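Local coordinates for leucine aminopeptidase 1, chloroplastic (Solanum lycopersicum, PDB 5D8N), which removes N-terminal amino acids, preferably leucine, from peptides as a magnesium-dependent homohexameric metalloaminopeptidase, and takes part in wound signalling and insect defence, at residues D45-G50 with N139-L144; A329-G334 with Y517-L522; T378-N383 with M463-A468; A395-C400 with K488-E493; I408-L413 with L498-A503. The protein carries 1 engineered substitution. All coordinates share one frame; numbering follows the deposited sequence. Where two conformers were deposited one is given.

How the contacts relate
Contact 1 stands apart in the N-terminal domain, its centre about 59 Å from that of contact 3 and about 29 Å from that of contact 2. The other four belong to the catalytic domain. Contact 5 joins two central strands, and its residue Thr412 comes within about 3 Å, side chain to side chain, of the magnesium ligand Lys300. Contact 2 lies against it, with Leu522 and Ala331 packed on Leu410. Contact 4 touches the same strand pair through Leu396 and Asp409, and reaches contact 3 through Phe490 and Ile379. The side chains of Ile379 and Phe490 each lie about 7 Å from that of Arg389, a predicted active-site residue.

Contact 1. Residues D45-G50 with N139-L144; sequences DLLAIG and NIAVAL
Leu46, Ala48 and Gly50 meet Ala141 and Ala143 in the main-chain ladder of two parallel neighbouring strands. Ala141 N donates to Leu46 O, and Ala48 N returns a bond to Ala141 O, 2.8 Å long and almost straight at 178°. Ala143 N to Ala48 O and Gly50 N to Ala143 O repeat the pattern two residues on. CA-H...O contacts fill in between these bonds, Val142 CA lying 3.2 Å from Ala48 O. Leu47 and Ile49 turn their own backbone groups to strand 104-112.

Where the ladder begins, a side chain supplies one of the two bonds. Asp45 N gives a 2.9 Å bond to Asn139 O, while Asn139 N reaches back to Asp45 OD2 at 3.1 Å. The carboxylate can take this bond because CG stands beside its own backbone N (chi1 -59°); it is met from above its plane, 44° out. The same OD2 also accepts from Arg138 N, and Asn139 ND2 turns to Ser187 OG.

The apolar contacts fall on two faces. Leu46 and Ile140 lie side by side pointing the same way, CB to CG2 3.9 Å, followed by Ala48 CB against Val142 CG2 at 4.2 Å; helix 119-134 covers Ala48 and Val142 with Ala128. On the face of Leu47, its CD1 tip bends to Ala141 CB, 3.9 Å away.

The chemistry is that of an inner seam in the mixed sheet of a macro-like N-terminal domain: backbone bonds set the register, the small Ala48, facing Ala128, is consistent with close packing of helix 119-134, and the one carboxylate sits at the partly exposed end.

Contact 2. Residues A329-G334 with Y517-L522; sequences AAAVLG and YGVSTL
Ala331, in the second turn of helix 327-342, and Val519, in the first turn of helix 519-527, bring their CA atoms to 4.8 Å, an approach close enough for side chains to touch the opposing backbone directly. Ala331 CB points into the start of the second helix, 3.4 Å from Tyr517 O and 4.1 Å from Gly518 CA. Gly518 is the N-cap residue; its positive phi of 111° would jam any CB against the preceding carbonyl oxygen, and such a CB would also clash with Ala331 CB. Its N-H is taken by Glu448 OE2.

Val519 sets its two methyls against successive turns of the other helix: CG2 rests 3.5 Å from Ala331 O, and CG1 lies 3.7 Å from Gly334 C. A side chain on Gly334 would run into CG2, so the valine occupies the place that the glycine leaves.

This is helix-on-helix packing above one face of the main catalytic-domain sheet, with Leu410 of strand 406-411 beneath both Ala331 and Leu522. Leu522 CG lies anti to its carbonyl carbon (chi1 -65°), which carries CD1 to 4.0 Å from Ala331 O. The same methyl touches Ala331 CB and, more loosely, Val332 CG2. Beyond the pair, helix 197-221 closes in, Val213 on Val519 and Val220 on Ala330. Ala329 shares a backbone bond with Lys300, a residue of the catalytic magnesium site.

Contact 3. Residues T378-N383 with M463-A468; sequences TIEVNN and MKSGVA
Ser465 OG takes part in three hydrogen bonds at once, donating to Glu380 OE1 across the contact at 2.6 Å while accepting from two amides of its own loop. Those amides are Val467 N at 3.1 Å and Ala468 N at 2.9 Å. OG stands anti to its backbone N (chi1 172°), swung forward over the following residues, and it meets OE1 from above the carboxylate plane, 41° out.

Glu380 reaches it with CG anti to the backbone N (chi1 177°) and the chain extended beyond. OE1 has a second grip: water 1 donates to it at 2.6 Å and accepts from Gly466 N at 2.9 Å. OE2 forms a salt bridge with Lys323 of the second subunit, so the carboxylate is held on both oxygens. An alanine in place of Ser465 would probably leave the amides of Val467 and Ala468 without their acceptor and let the loop drift from Glu380.

Ala468 CB is lodged between Glu380 CB and Thr378 OG1, 3.6 Å from the latter; that hydroxyl is bonded to Asp469 N and to Phe176 O of the second subunit.

The loop thus forms an ST turn with the wider ST motif on one serine, leading into strand 470-471 of a small three-stranded sheet with 370-372 and 378-380, at a subunit interface of the hexamer.

Contact 4. Residues A395-C400 with K488-E493; sequences ALIYAC and KQFVDE
Ile397 CG1 and Cys400 SG each stand anti to their own carbonyl carbon (chi1 -71° and -67°), leaning from helix 388-401 onto the loop 490-492. The isoleucine arm slants across the base of Phe490: CG1 lies 3.5 Å from Phe490 O, and CD1 reaches the ring carbon CD1 of Phe490 at 3.9 Å, approaching obliquely. A helical turn further on, Cys400 SG accepts a hydrogen bond from Asp492 N, 3.5 Å long and fairly straight at 161°. The sulphur also packs on Asp492 CB at 3.8 Å and brushes Val491 CG1. Asp492 points its carboxylate to Lys494 in a salt bridge.

Leu396 adds an apolar contact, its CD1 meeting Val491 CG2 at 4.0 Å. Trp497 of strand 496-501 touches both. A type I beta turn from Lys488 to Val491, at the end of helix 479-488, brings Phe490 and Val491 to the helix, and Asp492 comes just after it; Phe486 meets the Phe490 ring.

Leu396, Ala399 and Cys400 rest on Ile407, and the contact joins the loop before strand 496-501 to a helix layered on the central sheet, as in the alpha/beta catalytic domain of M17 aminopeptidases.

Contact 5. Residues I408-L413 with L498-A503; sequences IDLATL and LHLDVA
His499 ND1 donates to Asp409 OD1 in a short 2.7 Å bond, straight at 171° and in the plane of the imidazole. OD1 uses its syn lone pair. Asp409 CG sits between its backbone N and carbonyl carbon (chi1 80°), which folds the carboxylate over to the next strand, its plane 31° from the ring. The other oxygen, OD2, accepts from Trp497 NE1, so both ends of this buried group are engaged. A leucine in place of His499 would probably leave Asp409 OD1 without its donor and the carboxylate freer to turn.

A second carboxylate works where the strands end: Asp501 OD1 takes Leu413 N at 2.9 Å, while OD2 binds Thr414 OG1. Alongside runs a parallel ladder, from Asp409 N to Leu498 O, Leu500 N to Asp409 O, and Ala411 N to Leu500 O at 3.0 Å. Val502 N closes it on Ala411 O, meeting the oxygen from above the carbonyl plane.

Leu413 CD2 lies obliquely against the imidazole, 3.8 Å from His499 NE2. On the other face Leu410 and Leu500 run side by side, CG to CB 4.1 Å, beside Ile408 CG2 and Leu498 CD2 at 4.2 Å. Past the strands Thr412 CG2 rests 3.8 Å from Ala503 CA; Thr412 O accepts from the magnesium ligand Lys300.

The pair lies inside the main sheet, strand 293-305 flanking 406-411 and the antiparallel strand 426-429 flanking 496-501. Helix 519-527 covers Ile408 and Leu410, and helix 479-488 covers Asp409 and His499.

Contact 1. Residues D45-G50 with N139-L144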
# COMPACT_ATOMS: atom_id res chain seq x y z
N ASP A 45 -17.47 46.52 27.47
CA ASP A 45 -17.48 46.27 26.04
C ASP A 45 -18.41 45.12 25.63
O ASP A 45 -18.95 45.10 24.54
CB ASP A 45 -16.08 45.98 25.54
CG ASP A 45 -15.12 47.12 25.81
OD1 ASP A 45 -15.58 48.27 25.86
OD2 ASP A 45 -13.92 46.86 26.02
N LEU A 46 -18.53 44.12 26.49
CA LEU A 46 -19.24 42.91 26.15
C LEU A 46 -19.74 42.21 27.40
O LEU A 46 -18.97 41.87 28.29
CB LEU A 46 -18.33 41.97 25.37
CG LEU A 46 -18.92 40.57 25.12
CD1 LEU A 46 -20.04 40.60 24.09
CD2 LEU A 46 -17.78 39.68 24.65
N LEU A 47 -21.02 41.90 27.37
CA LEU A 47 -21.66 41.09 28.39
C LEU A 47 -22.07 39.77 27.74
O LEU A 47 -22.90 39.74 26.83
CB LEU A 47 -22.91 41.82 28.91
CG LEU A 47 -23.81 41.02 29.85
CD1 LEU A 47 -23.08 40.62 31.13
CD2 LEU A 47 -25.05 41.83 30.20
N ALA A 48 -21.56 38.68 28.30
CA ALA A 48 -21.94 37.35 27.85
C ALA A 48 -22.81 36.68 28.90
O ALA A 48 -22.44 36.61 30.07
CB ALA A 48 -20.68 36.50 27.63
N ILE A 49 -23.93 36.15 28.45
CA ILE A 49 -24.89 35.50 29.33
C ILE A 49 -25.15 34.06 28.92
O ILE A 49 -25.51 33.76 27.78
CB ILE A 49 -26.23 36.24 29.29
CG1 ILE A 49 -26.02 37.65 29.82
CG2 ILE A 49 -27.26 35.49 30.14
CD1 ILE A 49 -27.09 38.61 29.34
N GLY A 50 -24.95 33.16 29.87
CA GLY A 50 -25.11 31.73 29.63
C GLY A 50 -26.54 31.35 29.92
O GLY A 50 -27.01 31.60 31.03
N ASN A 139 -12.90 44.92 28.16
CA ASN A 139 -13.51 44.70 29.46
C ASN A 139 -14.82 43.97 29.29
O ASN A 139 -15.73 44.46 28.62
CB ASN A 139 -13.77 46.03 30.17
CG ASN A 139 -12.56 46.92 30.18
OD1 ASN A 139 -12.56 47.99 29.59
ND2 ASN A 139 -11.49 46.47 30.84
N ILE A 140 -14.86 42.73 29.76
CA ILE A 140 -16.05 41.94 29.56
C ILE A 140 -16.62 41.46 30.88
O ILE A 140 -15.94 41.50 31.91
CB ILE A 140 -15.80 40.75 28.64
CG1 ILE A 140 -14.97 39.68 29.33
CG2 ILE A 140 -15.12 41.23 27.37
CD1 ILE A 140 -14.84 38.42 28.49
N ALA A 141 -17.83 40.94 30.80
CA ALA A 141 -18.48 40.35 31.96
C ALA A 141 -19.17 39.09 31.52
O ALA A 141 -19.69 39.01 30.41
CB ALA A 141 -19.52 41.32 32.52
N VAL A 142 -19.35 38.19 32.46
CA VAL A 142 -20.11 36.98 32.23
C VAL A 142 -21.03 36.78 33.40
O VAL A 142 -20.62 36.90 34.56
CB VAL A 142 -19.20 35.75 32.10
CG1 VAL A 142 -20.01 34.49 31.87
CG2 VAL A 142 -18.22 35.93 30.96
N ALA A 143 -22.22 36.30 33.06
CA ALA A 143 -23.22 35.90 34.05
C ALA A 143 -24.07 34.73 33.54
O ALA A 143 -24.15 34.49 32.34
CB ALA A 143 -24.12 37.10 34.30
N LEU A 144 -24.75 34.05 34.45
CA LEU A 144 -25.78 33.06 34.10
C LEU A 144 -27.15 33.70 34.07
O LEU A 144 -27.45 34.56 34.89
CB LEU A 144 -25.82 31.90 35.10
CG LEU A 144 -24.49 31.18 35.30
CD1 LEU A 144 -24.64 30.02 36.26
CD2 LEU A 144 -23.96 30.69 33.96

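Contact 2. Residues A329-G334 with Y517-L522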
# COMPACT_ATOMS: atom_id res chain seq x y z
N ALA A 329 4.95 14.85 28.78
CA ALA A 329 5.87 15.69 29.52
C ALA A 329 5.26 17.05 29.78
O ALA A 329 5.48 17.68 30.82
CB ALA A 329 7.17 15.84 28.75
N ALA A 330 4.60 17.59 28.76
CA ALA A 330 4.02 18.92 28.89
C ALA A 330 2.98 18.97 30.01
O ALA A 330 2.89 19.95 30.73
CB ALA A 330 3.41 19.33 27.57
N ALA A 331 2.18 17.91 30.13
CA ALA A 331 1.15 17.88 31.16
C ALA A 331 1.81 17.78 32.53
O ALA A 331 1.38 18.43 33.50
CB ALA A 331 0.20 16.72 30.94
N VAL A 332 2.88 17.02 32.60
CA VAL A 332 3.61 16.90 33.86
C VAL A 332 4.23 18.22 34.31
O VAL A 332 4.12 18.62 35.47
CB VAL A 332 4.63 15.76 33.78
CG1 VAL A 332 5.60 15.77 34.93
CG2 VAL A 332 3.89 14.42 33.73
N LEU A 333 4.92 18.90 33.40
CA LEU A 333 5.54 20.19 33.76
C LEU A 333 4.50 21.27 34.03
O LEU A 333 4.64 22.07 34.95
CB LEU A 333 6.50 20.63 32.67
CG LEU A 333 7.71 19.70 32.55
CD1 LEU A 333 8.59 20.16 31.41
CD2 LEU A 333 8.57 19.63 33.80
N GLY A 334 3.40 21.22 33.28
CA GLY A 334 2.25 22.08 33.55
C GLY A 334 1.67 21.88 34.94
O GLY A 334 1.39 22.84 35.66
N TYR A 517 -3.93 19.16 27.63
CA TYR A 517 -4.64 18.07 28.27
C TYR A 517 -3.80 17.41 29.35
O TYR A 517 -2.66 17.01 29.11
CB TYR A 517 -5.09 17.03 27.24
CG TYR A 517 -5.82 15.86 27.85
CD1 TYR A 517 -5.13 14.76 28.33
CD2 TYR A 517 -7.20 15.81 27.87
CE1 TYR A 517 -5.79 13.73 28.98
CE2 TYR A 517 -7.88 14.72 28.37
CZ TYR A 517 -7.17 13.71 28.98
OH TYR A 517 -7.87 12.63 29.50
N GLY A 518 -4.44 17.13 30.47
CA GLY A 518 -3.86 16.35 31.55
C GLY A 518 -3.58 17.21 32.77
O GLY A 518 -3.58 16.68 33.90
N VAL A 519 -3.18 18.46 32.57
CA VAL A 519 -2.71 19.29 33.67
C VAL A 519 -3.78 19.36 34.72
O VAL A 519 -3.54 19.10 35.90
CB VAL A 519 -2.31 20.70 33.21
CG1 VAL A 519 -2.01 21.59 34.39
CG2 VAL A 519 -1.10 20.65 32.30
N SER A 520 -4.99 19.74 34.34
CA SER A 520 -6.03 19.97 35.33
C SER A 520 -6.37 18.70 36.10
O SER A 520 -6.63 18.74 37.30
CB SER A 520 -7.29 20.59 34.70
OG SER A 520 -7.78 19.74 33.66
N THR A 521 -6.43 17.57 35.40
CA THR A 521 -6.72 16.31 36.05
C THR A 521 -5.62 15.92 37.05
O THR A 521 -5.89 15.48 38.19
CB THR A 521 -6.97 15.18 35.03
OG1 THR A 521 -8.09 15.52 34.20
CG2 THR A 521 -7.24 13.86 35.69
N LEU A 522 -4.36 16.07 36.64
CA LEU A 522 -3.27 15.75 37.54
C LEU A 522 -3.28 16.61 38.81
O LEU A 522 -3.00 16.14 39.91
CB LEU A 522 -1.92 15.87 36.84
CG LEU A 522 -1.68 14.88 35.69
CD1 LEU A 522 -0.33 15.13 35.05
CD2 LEU A 522 -1.85 13.43 36.09

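Contact 3. Residues T378-N383 with M463-A468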
# COMPACT_ATOMS: atom_id res chain seq x y z
N THR A 378 15.72 -7.28 29.69
CA THR A 378 16.17 -7.04 28.33
C THR A 378 15.01 -6.94 27.36
O THR A 378 13.99 -7.64 27.52
CB THR A 378 17.08 -8.18 27.84
OG1 THR A 378 16.44 -9.44 28.02
CG2 THR A 378 18.36 -8.18 28.62
N ILE A 379 15.14 -6.03 26.40
CA ILE A 379 14.08 -5.73 25.44
C ILE A 379 14.59 -5.80 24.04
O ILE A 379 15.58 -5.15 23.69
CB ILE A 379 13.54 -4.30 25.65
CG1 ILE A 379 13.07 -4.13 27.10
CG2 ILE A 379 12.40 -3.98 24.70
CD1 ILE A 379 13.24 -2.70 27.58
N GLU A 380 13.99 -6.70 23.26
CA GLU A 380 14.29 -6.77 21.84
C GLU A 380 13.45 -5.75 21.09
O GLU A 380 12.22 -5.75 21.15
CB GLU A 380 14.01 -8.16 21.27
CG GLU A 380 14.23 -8.24 19.77
CD GLU A 380 13.93 -9.62 19.19
OE1 GLU A 380 13.13 -10.40 19.79
OE2 GLU A 380 14.60 -9.91 18.18
N VAL A 381 14.12 -4.84 20.41
CA VAL A 381 13.41 -3.71 19.84
C VAL A 381 12.97 -4.12 18.44
O VAL A 381 13.67 -3.88 17.48
CB VAL A 381 14.28 -2.43 19.85
CG1 VAL A 381 13.53 -1.28 19.21
CG2 VAL A 381 14.65 -2.07 21.27
N ASN A 382 11.80 -4.73 18.33
CA ASN A 382 11.32 -5.18 17.03
C ASN A 382 10.71 -4.05 16.21
O ASN A 382 10.51 -4.22 15.00
CB ASN A 382 10.31 -6.32 17.16
CG ASN A 382 9.05 -5.89 17.90
OD1 ASN A 382 9.13 -5.30 18.96
ND2 ASN A 382 7.91 -6.34 17.43
N ASN A 383 10.43 -2.91 16.84
CA ASN A 383 9.82 -1.80 16.11
C ASN A 383 10.34 -0.46 16.62
O ASN A 383 10.03 -0.07 17.75
CB ASN A 383 8.30 -1.87 16.29
CG ASN A 383 7.56 -0.80 15.51
OD1 ASN A 383 8.03 -0.28 14.51
ND2 ASN A 383 6.37 -0.48 15.98
N MET A 463 3.92 -10.81 23.61
CA MET A 463 5.08 -9.93 23.73
C MET A 463 6.39 -10.70 23.98
O MET A 463 7.40 -10.10 24.31
CB MET A 463 4.84 -8.92 24.86
CG MET A 463 3.66 -7.99 24.61
SD MET A 463 3.90 -6.87 23.23
CE MET A 463 4.92 -5.58 23.94
N LYS A 464 6.34 -12.02 23.92
CA LYS A 464 7.53 -12.86 24.18
C LYS A 464 8.54 -12.66 23.06
O LYS A 464 8.16 -12.46 21.91
CB LYS A 464 7.15 -14.34 24.20
CG LYS A 464 6.65 -14.77 25.57
N SER A 465 9.81 -12.71 23.41
CA SER A 465 10.90 -12.63 22.44
C SER A 465 11.51 -14.01 22.37
O SER A 465 11.53 -14.72 23.37
CB SER A 465 11.96 -11.62 22.90
OG SER A 465 13.12 -11.65 22.08
N GLY A 466 12.11 -14.33 21.23
CA GLY A 466 12.87 -15.56 21.09
C GLY A 466 14.31 -15.46 21.57
O GLY A 466 14.97 -16.52 21.71
N VAL A 467 14.74 -14.25 21.95
CA VAL A 467 16.10 -14.03 22.45
C VAL A 467 16.18 -13.20 23.73
O VAL A 467 17.05 -13.44 24.59
CB VAL A 467 17.01 -13.40 21.39
CG1 VAL A 467 17.36 -14.41 20.31
CG2 VAL A 467 16.33 -12.20 20.74
N ALA A 468 15.30 -12.22 23.88
CA ALA A 468 15.32 -11.32 25.04
C ALA A 468 14.19 -11.63 26.00
O ALA A 468 13.42 -12.55 25.75
CB ALA A 468 15.26 -9.85 24.60
O HOH W 1 11.91 -12.56 19.00

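Contact 4. Residues A395-C400 with K488-E493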
# COMPACT_ATOMS: atom_id res chain seq x y z
N ALA A 395 12.32 5.68 33.23
CA ALA A 395 11.71 6.72 34.07
C ALA A 395 10.84 6.14 35.17
O ALA A 395 10.80 6.64 36.28
CB ALA A 395 10.87 7.65 33.22
N LEU A 396 10.14 5.05 34.87
CA LEU A 396 9.30 4.42 35.85
C LEU A 396 10.11 3.74 36.95
O LEU A 396 9.74 3.77 38.12
CB LEU A 396 8.33 3.46 35.16
CG LEU A 396 7.19 4.09 34.36
CD1 LEU A 396 6.49 3.03 33.50
CD2 LEU A 396 6.13 4.73 35.24
N ILE A 397 11.20 3.09 36.55
CA ILE A 397 12.09 2.47 37.52
C ILE A 397 12.63 3.57 38.43
O ILE A 397 12.63 3.41 39.63
CB ILE A 397 13.25 1.75 36.81
CG1 ILE A 397 12.72 0.50 36.11
CG2 ILE A 397 14.33 1.33 37.80
CD1 ILE A 397 13.60 -0.01 34.97
N TYR A 398 13.03 4.70 37.85
CA TYR A 398 13.53 5.81 38.64
C TYR A 398 12.48 6.32 39.61
O TYR A 398 12.75 6.56 40.79
CB TYR A 398 13.95 6.95 37.72
CG TYR A 398 14.60 8.12 38.41
CD1 TYR A 398 13.86 9.17 38.89
CD2 TYR A 398 15.97 8.14 38.62
CE1 TYR A 398 14.46 10.22 39.56
CE2 TYR A 398 16.60 9.22 39.23
CZ TYR A 398 15.83 10.24 39.72
OH TYR A 398 16.44 11.35 40.26
N ALA A 399 11.25 6.46 39.13
CA ALA A 399 10.17 6.90 40.00
C ALA A 399 10.02 5.93 41.18
O ALA A 399 9.82 6.36 42.33
CB ALA A 399 8.86 7.03 39.23
N CYS A 400 9.97 4.64 40.89
CA CYS A 400 9.83 3.67 41.97
C CYS A 400 10.99 3.78 42.97
O CYS A 400 10.79 3.62 44.15
CB CYS A 400 9.71 2.24 41.44
SG CYS A 400 8.19 1.94 40.51
N LYS A 488 4.22 -2.06 32.64
CA LYS A 488 4.07 -2.73 33.92
C LYS A 488 5.31 -3.53 34.32
O LYS A 488 5.53 -3.75 35.50
CB LYS A 488 2.88 -3.68 33.84
CG LYS A 488 2.51 -4.38 35.14
CD LYS A 488 1.20 -5.14 34.97
CE LYS A 488 0.80 -5.97 36.19
NZ LYS A 488 1.42 -7.31 36.06
N GLN A 489 6.09 -3.99 33.35
CA GLN A 489 7.27 -4.78 33.62
C GLN A 489 8.31 -3.94 34.36
O GLN A 489 9.33 -4.46 34.80
CB GLN A 489 7.89 -5.30 32.32
CG GLN A 489 7.08 -6.37 31.60
CD GLN A 489 7.18 -7.71 32.28
OE1 GLN A 489 8.26 -8.13 32.73
NE2 GLN A 489 6.05 -8.35 32.47
N PHE A 490 8.12 -2.64 34.38
CA PHE A 490 9.13 -1.74 34.92
C PHE A 490 8.66 -1.00 36.15
O PHE A 490 9.27 -0.00 36.58
CB PHE A 490 9.59 -0.80 33.81
CG PHE A 490 10.08 -1.53 32.60
CD1 PHE A 490 11.34 -2.12 32.60
CD2 PHE A 490 9.23 -1.77 31.54
CE1 PHE A 490 11.72 -2.95 31.56
CE2 PHE A 490 9.65 -2.52 30.46
CZ PHE A 490 10.87 -3.16 30.49
N VAL A 491 7.56 -1.47 36.71
CA VAL A 491 6.95 -0.87 37.86
C VAL A 491 6.96 -1.89 39.00
O VAL A 491 6.45 -3.00 38.90
CB VAL A 491 5.50 -0.43 37.59
CG1 VAL A 491 4.83 0.09 38.85
CG2 VAL A 491 5.45 0.63 36.51
N ASP A 492 7.48 -1.44 40.12
CA ASP A 492 7.47 -2.21 41.35
C ASP A 492 6.04 -2.52 41.73
O ASP A 492 5.20 -1.62 41.87
CB ASP A 492 8.10 -1.32 42.41
CG ASP A 492 8.51 -2.05 43.64
OD1 ASP A 492 7.80 -2.99 44.07
OD2 ASP A 492 9.54 -1.60 44.19
N GLU A 493 5.78 -3.78 42.02
CA GLU A 493 4.43 -4.23 42.31
C GLU A 493 3.81 -3.61 43.56
O GLU A 493 2.59 -3.48 43.65
CB GLU A 493 4.47 -5.76 42.44
CG GLU A 493 3.14 -6.44 42.74
CD GLU A 493 3.01 -7.79 42.04
OE1 GLU A 493 3.88 -8.66 42.29
OE2 GLU A 493 2.05 -8.01 41.27

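Contact 5. Residues I408-L413 with L498-A503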
# COMPACT_ATOMS: atom_id res chain seq x y z
N ILE A 408 1.41 8.13 38.40
CA ILE A 408 0.72 8.24 37.13
C ILE A 408 1.70 8.61 36.04
O ILE A 408 2.42 9.61 36.19
CB ILE A 408 -0.40 9.30 37.17
CG1 ILE A 408 -1.46 8.93 38.22
CG2 ILE A 408 -1.06 9.44 35.79
CD1 ILE A 408 -2.58 9.93 38.35
N ASP A 409 1.69 7.88 34.92
CA ASP A 409 2.43 8.31 33.74
C ASP A 409 1.46 8.74 32.65
O ASP A 409 0.36 8.22 32.55
CB ASP A 409 3.40 7.26 33.22
CG ASP A 409 2.72 6.19 32.38
OD1 ASP A 409 2.39 6.48 31.19
OD2 ASP A 409 2.60 5.05 32.90
N LEU A 410 1.87 9.76 31.91
CA LEU A 410 1.15 10.21 30.72
C LEU A 410 2.07 10.11 29.53
O LEU A 410 3.20 10.60 29.55
CB LEU A 410 0.69 11.66 30.88
CG LEU A 410 -0.54 11.84 31.78
CD1 LEU A 410 -0.10 11.76 33.22
CD2 LEU A 410 -1.20 13.18 31.52
N ALA A 411 1.56 9.50 28.48
CA ALA A 411 2.33 9.28 27.27
C ALA A 411 1.40 9.17 26.05
O ALA A 411 0.32 8.57 26.11
CB ALA A 411 3.14 8.00 27.40
N THR A 412 1.85 9.81 24.98
CA THR A 412 1.28 9.59 23.67
C THR A 412 1.85 8.29 23.14
O THR A 412 2.87 8.28 22.45
CB THR A 412 1.63 10.75 22.73
OG1 THR A 412 3.04 11.02 22.77
CG2 THR A 412 0.95 11.99 23.18
N LEU A 413 1.30 7.18 23.60
CA LEU A 413 1.95 5.89 23.39
C LEU A 413 1.57 5.17 22.10
O LEU A 413 2.43 4.60 21.47
CB LEU A 413 1.71 4.96 24.57
CG LEU A 413 2.89 4.02 24.77
CD1 LEU A 413 4.04 4.77 25.44
CD2 LEU A 413 2.49 2.82 25.61
N LEU A 498 -0.78 3.95 37.48
CA LEU A 498 -1.69 4.08 36.35
C LEU A 498 -1.02 4.76 35.16
O LEU A 498 -0.33 5.77 35.29
CB LEU A 498 -2.92 4.88 36.76
CG LEU A 498 -4.03 5.09 35.71
CD1 LEU A 498 -5.34 5.18 36.45
CD2 LEU A 498 -3.83 6.36 34.91
N HIS A 499 -1.34 4.23 33.99
CA HIS A 499 -0.79 4.70 32.72
C HIS A 499 -1.92 5.35 31.93
O HIS A 499 -2.97 4.74 31.71
CB HIS A 499 -0.21 3.52 31.93
CG HIS A 499 -0.08 3.76 30.47
ND1 HIS A 499 0.76 4.72 29.95
CD2 HIS A 499 -0.58 3.09 29.40
CE1 HIS A 499 0.73 4.67 28.63
NE2 HIS A 499 -0.07 3.68 28.27
N LEU A 500 -1.67 6.58 31.48
CA LEU A 500 -2.65 7.31 30.70
C LEU A 500 -2.14 7.55 29.29
O LEU A 500 -1.14 8.26 29.08
CB LEU A 500 -2.99 8.60 31.42
CG LEU A 500 -4.32 9.26 31.07
CD1 LEU A 500 -5.51 8.38 31.45
CD2 LEU A 500 -4.45 10.63 31.71
N ASP A 501 -2.76 6.87 28.32
CA ASP A 501 -2.40 6.99 26.90
C ASP A 501 -3.20 8.16 26.32
O ASP A 501 -4.40 8.05 26.00
CB ASP A 501 -2.68 5.67 26.17
CG ASP A 501 -1.98 5.56 24.80
OD1 ASP A 501 -1.51 6.59 24.27
OD2 ASP A 501 -1.90 4.42 24.25
N VAL A 502 -2.50 9.27 26.12
CA VAL A 502 -3.10 10.55 25.77
C VAL A 502 -2.79 10.97 24.32
O VAL A 502 -2.87 12.14 23.98
CB VAL A 502 -2.60 11.68 26.70
CG1 VAL A 502 -2.99 11.40 28.14
CG2 VAL A 502 -1.09 11.86 26.63
N ALA A 503 -2.47 10.01 23.47
CA ALA A 503 -2.22 10.29 22.06
C ALA A 503 -3.25 11.20 21.41
O ALA A 503 -2.88 12.04 20.59
CB ALA A 503 -2.10 9.00 21.26